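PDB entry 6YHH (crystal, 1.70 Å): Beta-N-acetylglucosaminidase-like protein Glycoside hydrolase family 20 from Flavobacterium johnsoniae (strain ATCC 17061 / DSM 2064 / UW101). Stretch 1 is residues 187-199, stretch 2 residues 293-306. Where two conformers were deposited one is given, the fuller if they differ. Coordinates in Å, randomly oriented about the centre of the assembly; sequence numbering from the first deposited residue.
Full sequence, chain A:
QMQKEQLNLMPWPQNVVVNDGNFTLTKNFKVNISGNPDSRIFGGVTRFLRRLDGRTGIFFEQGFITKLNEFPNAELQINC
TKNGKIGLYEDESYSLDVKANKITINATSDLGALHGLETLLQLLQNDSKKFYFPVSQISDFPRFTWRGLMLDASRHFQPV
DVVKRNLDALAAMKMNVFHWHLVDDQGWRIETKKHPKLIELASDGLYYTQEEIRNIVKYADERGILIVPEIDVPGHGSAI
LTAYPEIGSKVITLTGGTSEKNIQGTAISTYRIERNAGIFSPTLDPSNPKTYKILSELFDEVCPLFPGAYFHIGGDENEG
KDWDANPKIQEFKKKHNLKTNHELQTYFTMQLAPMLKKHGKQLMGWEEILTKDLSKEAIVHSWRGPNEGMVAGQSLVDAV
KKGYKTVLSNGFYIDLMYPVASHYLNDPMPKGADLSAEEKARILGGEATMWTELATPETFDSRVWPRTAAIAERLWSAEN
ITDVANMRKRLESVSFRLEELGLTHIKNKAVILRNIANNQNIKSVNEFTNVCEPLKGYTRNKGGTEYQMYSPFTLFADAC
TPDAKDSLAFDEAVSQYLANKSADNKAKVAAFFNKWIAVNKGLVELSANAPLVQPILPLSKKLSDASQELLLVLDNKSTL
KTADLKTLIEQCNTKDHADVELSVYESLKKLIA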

ATOM      1  N   GLY A 187       3.659 -21.020 -10.514  1.00  7.92           N
ATOM      2  CA  GLY A 187       2.666 -20.271 -11.247  1.00  9.40           C
ATOM      3  C   GLY A 187       3.206 -19.533 -12.444  1.00  7.70           C
ATOM      4  O   GLY A 187       4.333 -19.143 -12.463  1.00  8.25           O
ATOM      5  N   TRP A 188       2.331 -19.425 -13.449  1.00  8.01           N
ATOM      6  CA  TRP A 188       2.496 -18.680 -14.687  1.00  8.04           C
ATOM      7  C   TRP A 188       1.744 -17.367 -14.623  1.00  8.20           C
ATOM      8  O   TRP A 188       0.521 -17.379 -14.304  1.00  9.33           O
ATOM      9  CB  TRP A 188       1.890 -19.525 -15.867  1.00  8.31           C
ATOM     10  CG  TRP A 188       1.879 -18.824 -17.145  1.00  8.51           C
ATOM     11  CD1 TRP A 188       0.985 -17.913 -17.535  1.00  8.71           C
ATOM     12  CD2 TRP A 188       2.818 -18.940 -18.231  1.00  8.97           C
ATOM     13  NE1 TRP A 188       1.312 -17.412 -18.747  1.00  8.61           N
ATOM     14  CE2 TRP A 188       2.427 -18.031 -19.204  1.00  8.73           C
ATOM     15  CE3 TRP A 188       3.961 -19.706 -18.444  1.00  8.66           C
ATOM     16  CZ2 TRP A 188       3.153 -17.859 -20.403  1.00  9.60           C
ATOM     17  CZ3 TRP A 188       4.655 -19.564 -19.599  1.00  9.23           C
ATOM     18  CH2 TRP A 188       4.270 -18.623 -20.556  1.00  9.78           C
ATOM     19  N   ARG A 189       2.421 -16.247 -14.857  1.00  7.74           N
ATOM     20  CA  ARG A 189       1.856 -14.942 -14.597  1.00  7.89           C
ATOM     21  C   ARG A 189       1.564 -14.000 -15.773  1.00  8.89           C
ATOM     22  O   ARG A 189       1.308 -12.807 -15.517  1.00  9.34           O
ATOM     23  CB  ARG A 189       2.780 -14.178 -13.650  1.00  7.32           C
ATOM     24  CG  ARG A 189       3.056 -14.924 -12.340  1.00  7.64           C
ATOM     25  CD  ARG A 189       1.778 -15.320 -11.582  1.00  7.52           C
ATOM     26  NE  ARG A 189       2.097 -15.955 -10.306  1.00  7.64           N
ATOM     27  CZ  ARG A 189       1.311 -16.845  -9.696  1.00  8.50           C
ATOM     28  NH1 ARG A 189       0.157 -17.231 -10.236  1.00  9.24           N
ATOM     29  NH2 ARG A 189       1.658 -17.377  -8.572  1.00  8.21           N
ATOM     30  N   ILE A 190       1.546 -14.496 -17.017  1.00  9.65           N
ATOM     31  CA  ILE A 190       1.348 -13.672 -18.207  1.00  9.81           C
ATOM     32  C   ILE A 190       0.000 -14.003 -18.859  1.00 10.71           C
ATOM     33  O   ILE A 190      -0.205 -15.166 -19.281  1.00 11.55           O
ATOM     34  CB  ILE A 190       2.469 -13.907 -19.235  1.00  9.60           C
ATOM     35  CG1 ILE A 190       3.870 -13.654 -18.590  1.00 10.15           C
ATOM     36  CG2 ILE A 190       2.234 -12.929 -20.412  1.00 10.23           C
ATOM     37  CD1 ILE A 190       4.997 -14.277 -19.369  1.00 10.40           C
ATOM     38  N   GLU A 191      -0.920 -13.067 -18.950  1.00 10.16           N
ATOM     39  CA  GLU A 191      -2.080 -13.332 -19.681  1.00 11.29           C
ATOM     40  C   GLU A 191      -1.698 -13.724 -21.116  1.00 12.11           C
ATOM     41  O   GLU A 191      -1.048 -12.971 -21.871  1.00 12.15           O
ATOM     42  CB  GLU A 191      -3.026 -12.136 -19.718  1.00 12.32           C
ATOM     43  CG  GLU A 191      -4.311 -12.351 -20.547  1.00 12.70           C
ATOM     44  CD  GLU A 191      -5.094 -11.048 -20.620  1.00 15.35           C
ATOM     45  OE1 GLU A 191      -4.593 -10.002 -20.979  1.00 12.82           O
ATOM     46  OE2 GLU A 191      -6.267 -11.141 -20.351  1.00 22.08           O
ATOM     47  N   THR A 192      -2.230 -14.877 -21.494  1.00 14.20           N
ATOM     48  CA  THR A 192      -2.001 -15.407 -22.829  1.00 14.15           C
ATOM     49  C   THR A 192      -3.366 -15.791 -23.391  1.00 15.90           C
ATOM     50  O   THR A 192      -3.960 -16.777 -23.010  1.00 17.48           O
ATOM     51  CB  THR A 192      -1.038 -16.670 -22.823  1.00 14.85           C
ATOM     52  OG1 THR A 192      -1.424 -17.594 -21.792  1.00 17.98           O
ATOM     53  CG2 THR A 192       0.358 -16.285 -22.507  1.00 19.56           C
ATOM     54  N   LYS A 193      -3.828 -15.003 -24.331  1.00 18.48           N
ATOM     55  CA  LYS A 193      -5.154 -15.231 -24.952  1.00 22.87           C
ATOM     56  C   LYS A 193      -5.196 -16.386 -25.942  1.00 24.23           C
ATOM     57  O   LYS A 193      -6.262 -17.029 -26.124  1.00 31.06           O
ATOM     58  CB  LYS A 193      -5.634 -13.889 -25.601  1.00 24.53           C
ATOM     59  CG  LYS A 193      -5.970 -12.823 -24.579  1.00 28.31           C
ATOM     60  CD  LYS A 193      -6.278 -11.432 -25.195  1.00 31.33           C
ATOM     61  N   LYS A 194      -4.062 -16.714 -26.495  1.00 20.14           N
ATOM     62  CA  LYS A 194      -3.916 -17.813 -27.425  1.00 25.39           C
ATOM     63  C   LYS A 194      -3.514 -19.133 -26.813  1.00 19.21           C
ATOM     64  O   LYS A 194      -3.576 -20.145 -27.483  1.00 17.39           O
ATOM     65  CB  LYS A 194      -2.852 -17.520 -28.446  1.00 24.73           C
ATOM     66  N   HIS A 195      -3.045 -19.118 -25.539  1.00 16.77           N
ATOM     67  CA  HIS A 195      -2.761 -20.321 -24.789  1.00 15.45           C
ATOM     68  C   HIS A 195      -3.442 -20.218 -23.455  1.00 12.85           C
ATOM     69  O   HIS A 195      -2.793 -20.234 -22.356  1.00 12.60           O
ATOM     70  CB  HIS A 195      -1.257 -20.534 -24.668  1.00 17.80           C
ATOM     71  CG  HIS A 195      -0.662 -20.949 -25.975  1.00 24.73           C
ATOM     72  ND1 HIS A 195      -0.658 -22.266 -26.392  1.00 30.92           N
ATOM     73  CD2 HIS A 195      -0.255 -20.212 -27.032  1.00 31.03           C
ATOM     74  CE1 HIS A 195      -0.138 -22.337 -27.603  1.00 33.42           C
ATOM     75  NE2 HIS A 195       0.091 -21.104 -28.019  1.00 27.73           N
ATOM     76  N   PRO A 196      -4.777 -20.144 -23.454  1.00 13.00           N
ATOM     77  CA  PRO A 196      -5.499 -19.840 -22.217  1.00 12.12           C
ATOM     78  C   PRO A 196      -5.383 -20.818 -21.098  1.00 11.86           C
ATOM     79  O   PRO A 196      -5.581 -20.435 -19.932  1.00 12.00           O
ATOM     80  CB  PRO A 196      -6.958 -19.714 -22.682  1.00 12.42           C
ATOM     81  CG  PRO A 196      -6.989 -20.656 -23.815  1.00 13.17           C
ATOM     82  CD  PRO A 196      -5.742 -20.307 -24.601  1.00 13.11           C
ATOM     83  N   LYS A 197      -5.014 -22.059 -21.375  1.00 11.23           N
ATOM     84  CA  LYS A 197      -4.854 -23.034 -20.351  1.00 11.33           C
ATOM     85  C   LYS A 197      -3.775 -22.616 -19.330  1.00 10.60           C
ATOM     86  O   LYS A 197      -3.816 -23.038 -18.177  1.00 10.56           O
ATOM     87  CB  LYS A 197      -4.517 -24.380 -20.885  1.00 13.66           C
ATOM     88  CG  LYS A 197      -5.739 -25.075 -21.543  1.00 14.91           C
ATOM     89  CD  LYS A 197      -5.465 -26.554 -21.868  1.00 16.45           C
ATOM     90  CE  LYS A 197      -4.467 -26.837 -22.980  1.00 17.83           C
ATOM     91  NZ  LYS A 197      -3.953 -28.240 -23.015  1.00 20.15           N
ATOM     92  N   LEU A 198      -2.822 -21.833 -19.780  1.00 10.19           N
ATOM     93  CA  LEU A 198      -1.767 -21.380 -18.810  1.00 10.39           C
ATOM     94  C   LEU A 198      -2.358 -20.484 -17.711  1.00 12.06           C
ATOM     95  O   LEU A 198      -1.913 -20.561 -16.550  1.00 12.64           O
ATOM     96  CB  LEU A 198      -0.652 -20.687 -19.551  1.00 10.50           C
ATOM     97  CG  LEU A 198       0.296 -21.622 -20.310  1.00  9.75           C
ATOM     98  CD1 LEU A 198       1.045 -20.872 -21.372  1.00  9.72           C
ATOM     99  CD2 LEU A 198       1.249 -22.417 -19.381  1.00 10.58           C
ATOM    100  N   ILE A 199      -3.359 -19.713 -18.061  1.00 11.33           N
ATOM    101  CA  ILE A 199      -4.080 -18.887 -17.058  1.00 13.15           C
ATOM    102  C   ILE A 199      -5.070 -19.752 -16.271  1.00 12.91           C
ATOM    103  O   ILE A 199      -5.202 -19.681 -15.046  1.00 12.58           O
ATOM    104  CB  ILE A 199      -4.726 -17.648 -17.715  1.00 15.27           C
ATOM    105  CG1 ILE A 199      -3.630 -16.749 -18.242  1.00 16.93           C
ATOM    106  CG2 ILE A 199      -5.644 -16.947 -16.702  1.00 16.56           C
ATOM    107  CD1 ILE A 199      -2.614 -16.320 -17.159  1.00 16.68           C
ATOM    108  N   LYS A 293       6.991 -25.768 -30.969  1.00 13.41           N
ATOM    109  CA  LYS A 293       5.783 -25.164 -31.502  1.00 14.54           C
ATOM    110  C   LYS A 293       5.095 -24.274 -30.474  1.00 12.41           C
ATOM    111  O   LYS A 293       4.773 -23.107 -30.782  1.00 12.60           O
ATOM    112  CB  LYS A 293       4.833 -26.219 -32.037  1.00 15.88           C
ATOM    113  CG  LYS A 293       3.582 -25.608 -32.669  1.00 21.08           C
ATOM    114  CD  LYS A 293       2.656 -26.611 -33.325  1.00 23.99           C
ATOM    115  CE  LYS A 293       1.385 -25.924 -33.847  1.00 29.38           C
ATOM    116  N   ILE A 294       4.861 -24.803 -29.268  1.00 11.33           N
ATOM    117  CA  ILE A 294       4.171 -24.062 -28.252  1.00 12.22           C
ATOM    118  C   ILE A 294       5.024 -22.856 -27.818  1.00 11.66           C
ATOM    119  O   ILE A 294       4.527 -21.746 -27.664  1.00 12.12           O
ATOM    120  CB  ILE A 294       3.845 -24.958 -27.037  1.00 13.16           C
ATOM    121  CG1 ILE A 294       2.665 -25.899 -27.478  1.00 14.84           C
ATOM    122  CG2 ILE A 294       3.381 -24.115 -25.874  1.00 13.46           C
ATOM    123  CD1 ILE A 294       2.437 -27.020 -26.542  1.00 18.92           C
ATOM    124  N   LEU A 295       6.319 -23.080 -27.597  1.00 11.18           N
ATOM    125  CA  LEU A 295       7.183 -21.977 -27.225  1.00 11.26           C
ATOM    126  C   LEU A 295       7.229 -20.869 -28.308  1.00 12.30           C
ATOM    127  O   LEU A 295       7.166 -19.700 -28.010  1.00 11.12           O
ATOM    128  CB  LEU A 295       8.592 -22.440 -26.850  1.00 11.78           C
ATOM    129  CG  LEU A 295       8.678 -23.273 -25.541  1.00 11.98           C
ATOM    130  CD1 LEU A 295      10.015 -23.927 -25.309  1.00 13.32           C
ATOM    131  CD2 LEU A 295       8.321 -22.335 -24.416  1.00 13.55           C
ATOM    132  N   SER A 296       7.304 -21.269 -29.590  0.50 11.52           N
ATOM    133  CA  SER A 296       7.342 -20.278 -30.654  0.50 11.84           C
ATOM    134  C   SER A 296       6.047 -19.441 -30.634  0.50 11.55           C
ATOM    135  O   SER A 296       6.098 -18.226 -30.805  0.50 12.30           O
ATOM    136  CB  SER A 296       7.573 -20.973 -32.011  0.50 11.81           C
ATOM    137  OG  SER A 296       7.594 -20.059 -33.102  0.50 11.19           O
ATOM    138  N   GLU A 297       4.912 -20.087 -30.422  1.00 11.64           N
ATOM    139  CA  GLU A 297       3.630 -19.388 -30.309  1.00 12.07           C
ATOM    140  C   GLU A 297       3.545 -18.440 -29.116  1.00 12.51           C
ATOM    141  O   GLU A 297       2.974 -17.354 -29.207  1.00 12.70           O
ATOM    142  CB  GLU A 297       2.550 -20.413 -30.250  1.00 14.36           C
ATOM    143  CG  GLU A 297       2.301 -21.160 -31.558  1.00 14.92           C
ATOM    144  CD  GLU A 297       1.259 -22.242 -31.459  1.00 19.25           C
ATOM    145  OE1 GLU A 297       0.620 -22.411 -30.390  1.00 20.27           O
ATOM    146  OE2 GLU A 297       1.046 -22.985 -32.458  1.00 20.77           O
ATOM    147  N   LEU A 298       4.065 -18.907 -28.011  1.00 10.96           N
ATOM    148  CA  LEU A 298       4.208 -18.046 -26.822  1.00 13.08           C
ATOM    149  C   LEU A 298       5.052 -16.845 -27.024  1.00 12.47           C
ATOM    150  O   LEU A 298       4.654 -15.763 -26.627  1.00 13.23           O
ATOM    151  CB  LEU A 298       4.679 -18.862 -25.625  1.00 12.91           C
ATOM    152  CG  LEU A 298       3.567 -19.782 -25.147  1.00 12.87           C
ATOM    153  CD1 LEU A 298       4.151 -20.725 -24.135  1.00 13.33           C
ATOM    154  CD2 LEU A 298       2.419 -19.037 -24.488  1.00 13.89           C
ATOM    155  N   PHE A 299       6.206 -16.975 -27.666  1.00 10.61           N
ATOM    156  CA  PHE A 299       7.011 -15.805 -27.985  1.00 11.21           C
ATOM    157  C   PHE A 299       6.273 -14.903 -28.961  1.00 12.75           C
ATOM    158  O   PHE A 299       6.324 -13.711 -28.865  1.00 12.33           O
ATOM    159  CB  PHE A 299       8.362 -16.214 -28.554  1.00 12.02           C
ATOM    160  CG  PHE A 299       9.242 -16.937 -27.585  1.00 11.72           C
ATOM    161  CD1 PHE A 299       9.432 -16.469 -26.293  1.00 13.70           C
ATOM    162  CD2 PHE A 299       9.918 -18.099 -27.974  1.00 12.29           C
ATOM    163  CE1 PHE A 299      10.225 -17.148 -25.401  1.00 13.95           C
ATOM    164  CE2 PHE A 299      10.725 -18.796 -27.074  1.00 13.50           C
ATOM    165  CZ  PHE A 299      10.875 -18.335 -25.780  1.00 14.03           C
ATOM    166  N   ASP A 300       5.572 -15.475 -29.928  1.00 13.37           N
ATOM    167  CA  ASP A 300       4.827 -14.630 -30.831  1.00 13.69           C
ATOM    168  C   ASP A 300       3.799 -13.745 -30.129  1.00 14.78           C
ATOM    169  O   ASP A 300       3.549 -12.621 -30.567  1.00 16.42           O
ATOM    170  CB  ASP A 300       4.040 -15.477 -31.841  1.00 13.97           C
ATOM    171  CG  ASP A 300       4.857 -16.061 -32.946  1.00 16.64           C
ATOM    172  OD1 ASP A 300       5.980 -15.665 -33.144  1.00 16.89           O
ATOM    173  OD2 ASP A 300       4.261 -17.006 -33.629  1.00 18.53           O
ATOM    174  N   GLU A 301       3.218 -14.262 -29.058  1.00 14.62           N
ATOM    175  CA  GLU A 301       2.240 -13.519 -28.248  1.00 15.45           C
ATOM    176  C   GLU A 301       2.852 -12.578 -27.203  1.00 15.14           C
ATOM    177  O   GLU A 301       2.369 -11.454 -27.016  1.00 17.33           O
ATOM    178  CB  GLU A 301       1.293 -14.483 -27.630  1.00 18.69           C
ATOM    179  CG  GLU A 301       0.096 -13.790 -27.044  1.00 21.34           C
ATOM    180  CD  GLU A 301      -0.948 -14.705 -26.459  1.00 19.93           C
ATOM    181  OE1 GLU A 301      -0.744 -15.900 -26.176  1.00 21.73           O
ATOM    182  OE2 GLU A 301      -1.998 -14.042 -26.212  1.00 24.79           O
ATOM    183  N   VAL A 302       3.930 -13.026 -26.591  1.00 13.40           N
ATOM    184  CA  VAL A 302       4.522 -12.342 -25.469  1.00 12.56           C
ATOM    185  C   VAL A 302       5.615 -11.330 -25.834  1.00 12.22           C
ATOM    186  O   VAL A 302       5.683 -10.233 -25.279  1.00 10.78           O
ATOM    187  CB  VAL A 302       5.082 -13.356 -24.482  1.00 11.79           C
ATOM    188  CG1 VAL A 302       5.770 -12.605 -23.318  1.00 10.29           C
ATOM    189  CG2 VAL A 302       4.017 -14.216 -23.846  1.00 12.36           C
ATOM    190  N   CYS A 303       6.449 -11.641 -26.822  1.00 12.68           N
ATOM    191  CA  CYS A 303       7.549 -10.724 -27.158  1.00 12.37           C
ATOM    192  C   CYS A 303       7.065  -9.314 -27.547  1.00 12.80           C
ATOM    193  O   CYS A 303       7.704  -8.368 -27.207  1.00 12.57           O
ATOM    194  CB  CYS A 303       8.466 -11.269 -28.229  1.00 13.48           C
ATOM    195  SG  CYS A 303       9.418 -12.695 -27.728  1.00 14.64           S
ATOM    196  N   PRO A 304       5.915  -9.183 -28.253  1.00 12.52           N
ATOM    197  CA  PRO A 304       5.413  -7.870 -28.589  1.00 12.43           C
ATOM    198  C   PRO A 304       5.029  -7.000 -27.423  1.00 12.97           C
ATOM    199  O   PRO A 304       4.945  -5.771 -27.568  1.00 13.51           O
ATOM    200  CB  PRO A 304       4.173  -8.168 -29.483  1.00 15.09           C
ATOM    201  CG  PRO A 304       4.593  -9.417 -30.129  1.00 15.24           C
ATOM    202  CD  PRO A 304       5.139 -10.217 -28.973  1.00 14.06           C
ATOM    203  N   LEU A 305       4.833  -7.615 -26.258  1.00 12.02           N
ATOM    204  CA  LEU A 305       4.478  -6.876 -25.044  1.00 11.63           C
ATOM    205  C   LEU A 305       5.677  -6.148 -24.450  1.00 11.33           C
ATOM    206  O   LEU A 305       5.492  -5.147 -23.719  1.00 12.16           O
ATOM    207  CB  LEU A 305       3.849  -7.835 -24.014  1.00 12.07           C
ATOM    208  CG  LEU A 305       2.694  -8.721 -24.448  1.00 12.05           C
ATOM    209  CD1 LEU A 305       2.238  -9.562 -23.266  1.00 12.84           C
ATOM    210  CD2 LEU A 305       1.581  -7.811 -24.941  1.00 13.49           C
ATOM    211  N   PHE A 306       6.866  -6.640 -24.730  1.00 10.76           N
ATOM    212  CA  PHE A 306       8.088  -6.155 -24.115  1.00 10.46           C
ATOM    213  C   PHE A 306       9.020  -5.562 -25.201  1.00 12.11           C
ATOM    214  O   PHE A 306       9.710  -6.297 -25.898  1.00 11.81           O
ATOM    215  CB  PHE A 306       8.754  -7.314 -23.412  1.00 11.27           C
ATOM    216  CG  PHE A 306       8.002  -7.806 -22.218  1.00 10.57           C
ATOM    217  CD1 PHE A 306       8.028  -7.049 -21.034  1.00 11.51           C
ATOM    218  CD2 PHE A 306       7.244  -8.953 -22.271  1.00 10.49           C
ATOM    219  CE1 PHE A 306       7.321  -7.525 -19.929  1.00 10.14           C
ATOM    220  CE2 PHE A 306       6.514  -9.380 -21.194  1.00 10.61           C
ATOM    221  CZ  PHE A 306       6.562  -8.638 -20.027  1.00  9.40           C
TER

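A loop of stretch 1 lies against one side of the helix in stretch 2, and the two bury 503 Å² between them, counting both sides. Three residues cover the most surface: His 195 from the loop, and Glu 301 and Leu 298 from the helix. The backbones come nearest at Thr 192 and Glu 301, whose CA atoms are 7.1 Å apart, and at His 195 and Leu 298, with CA atoms 7.6 Å apart.

Glu 301 holds the loop by its backbone. Its CA-to-CB bond points toward stretch 1, and with chi1 at -167° (t) and chi2 at 177° (t) the side chain is extended, carrying the carboxylate to the turn at Lys 193 and Lys 194. The amide N of Lys 193 donates to Glu 301 OE2 at 2.8 Å. The next amide, Lys 194 N, lies 3.4 Å from both Glu 301 OE2 and Glu 301 OE1 and makes a weak hydrogen bond to each. A carboxylate suits this place because it offers two acceptors to successive amides that point the same way. The two lysines take part through backbone N, so their side chains, incompletely modelled beyond CD and CB respectively, are not needed for these bonds. Thr 192 CB also packs 3.5 Å from Glu 301 OE1, while its hydroxyl is engaged within the loop: Thr 192 OG1 donates to His 195 O at 3.0 Å, bracing the turn that presents the amides.

His 195 is buried, and its CA-to-CB bond points toward the helix, with chi1 at -72° (m). One face of its ring is covered by Leu 298, the closest pair being His 195 CD2 and Leu 298 CD2 at 3.9 Å. Polar groups lie at the ring edge, near its plane, where nitrogens can donate or accept. There His 195 NE2 donates to Glu 297 OE1 at 2.8 Å, a weak bond with an angle of 117°; the position of that oxygen is less sure than most. His 195 ND1 is satisfied elsewhere in the structure. An imidazole thus serves both demands, a flat surface for the leucine and polar atoms on its rim.

Leu 298 is the apolar centre. Its CA-to-CB bond points sideways, but at chi1 -71° (m) and chi2 170° (t) the end of the side chain comes nearer to stretch 1. Besides the histidine, Leu 298 CD2 meets Leu 198 CD1 at 3.9 Å and Thr 192 CG2 at 4.0 Å, and Leu 298 CD1 lies 4.2 Å from Trp 188 CH2. The indole is oriented in part by its own stretch, Trp 188 NE1 donating to Ile 190 O at 2.8 Å, which leaves its carbon-rich six-membered ring to meet the leucine.

The apolar contact continues at Ile 190, whose CG2 packs 4.1 Å from Val 302 CG2 and 4.4 Å from Leu 305 CD1. All three side chains are buried and hydrocarbon, suited to a site where they form no hydrogen bonds.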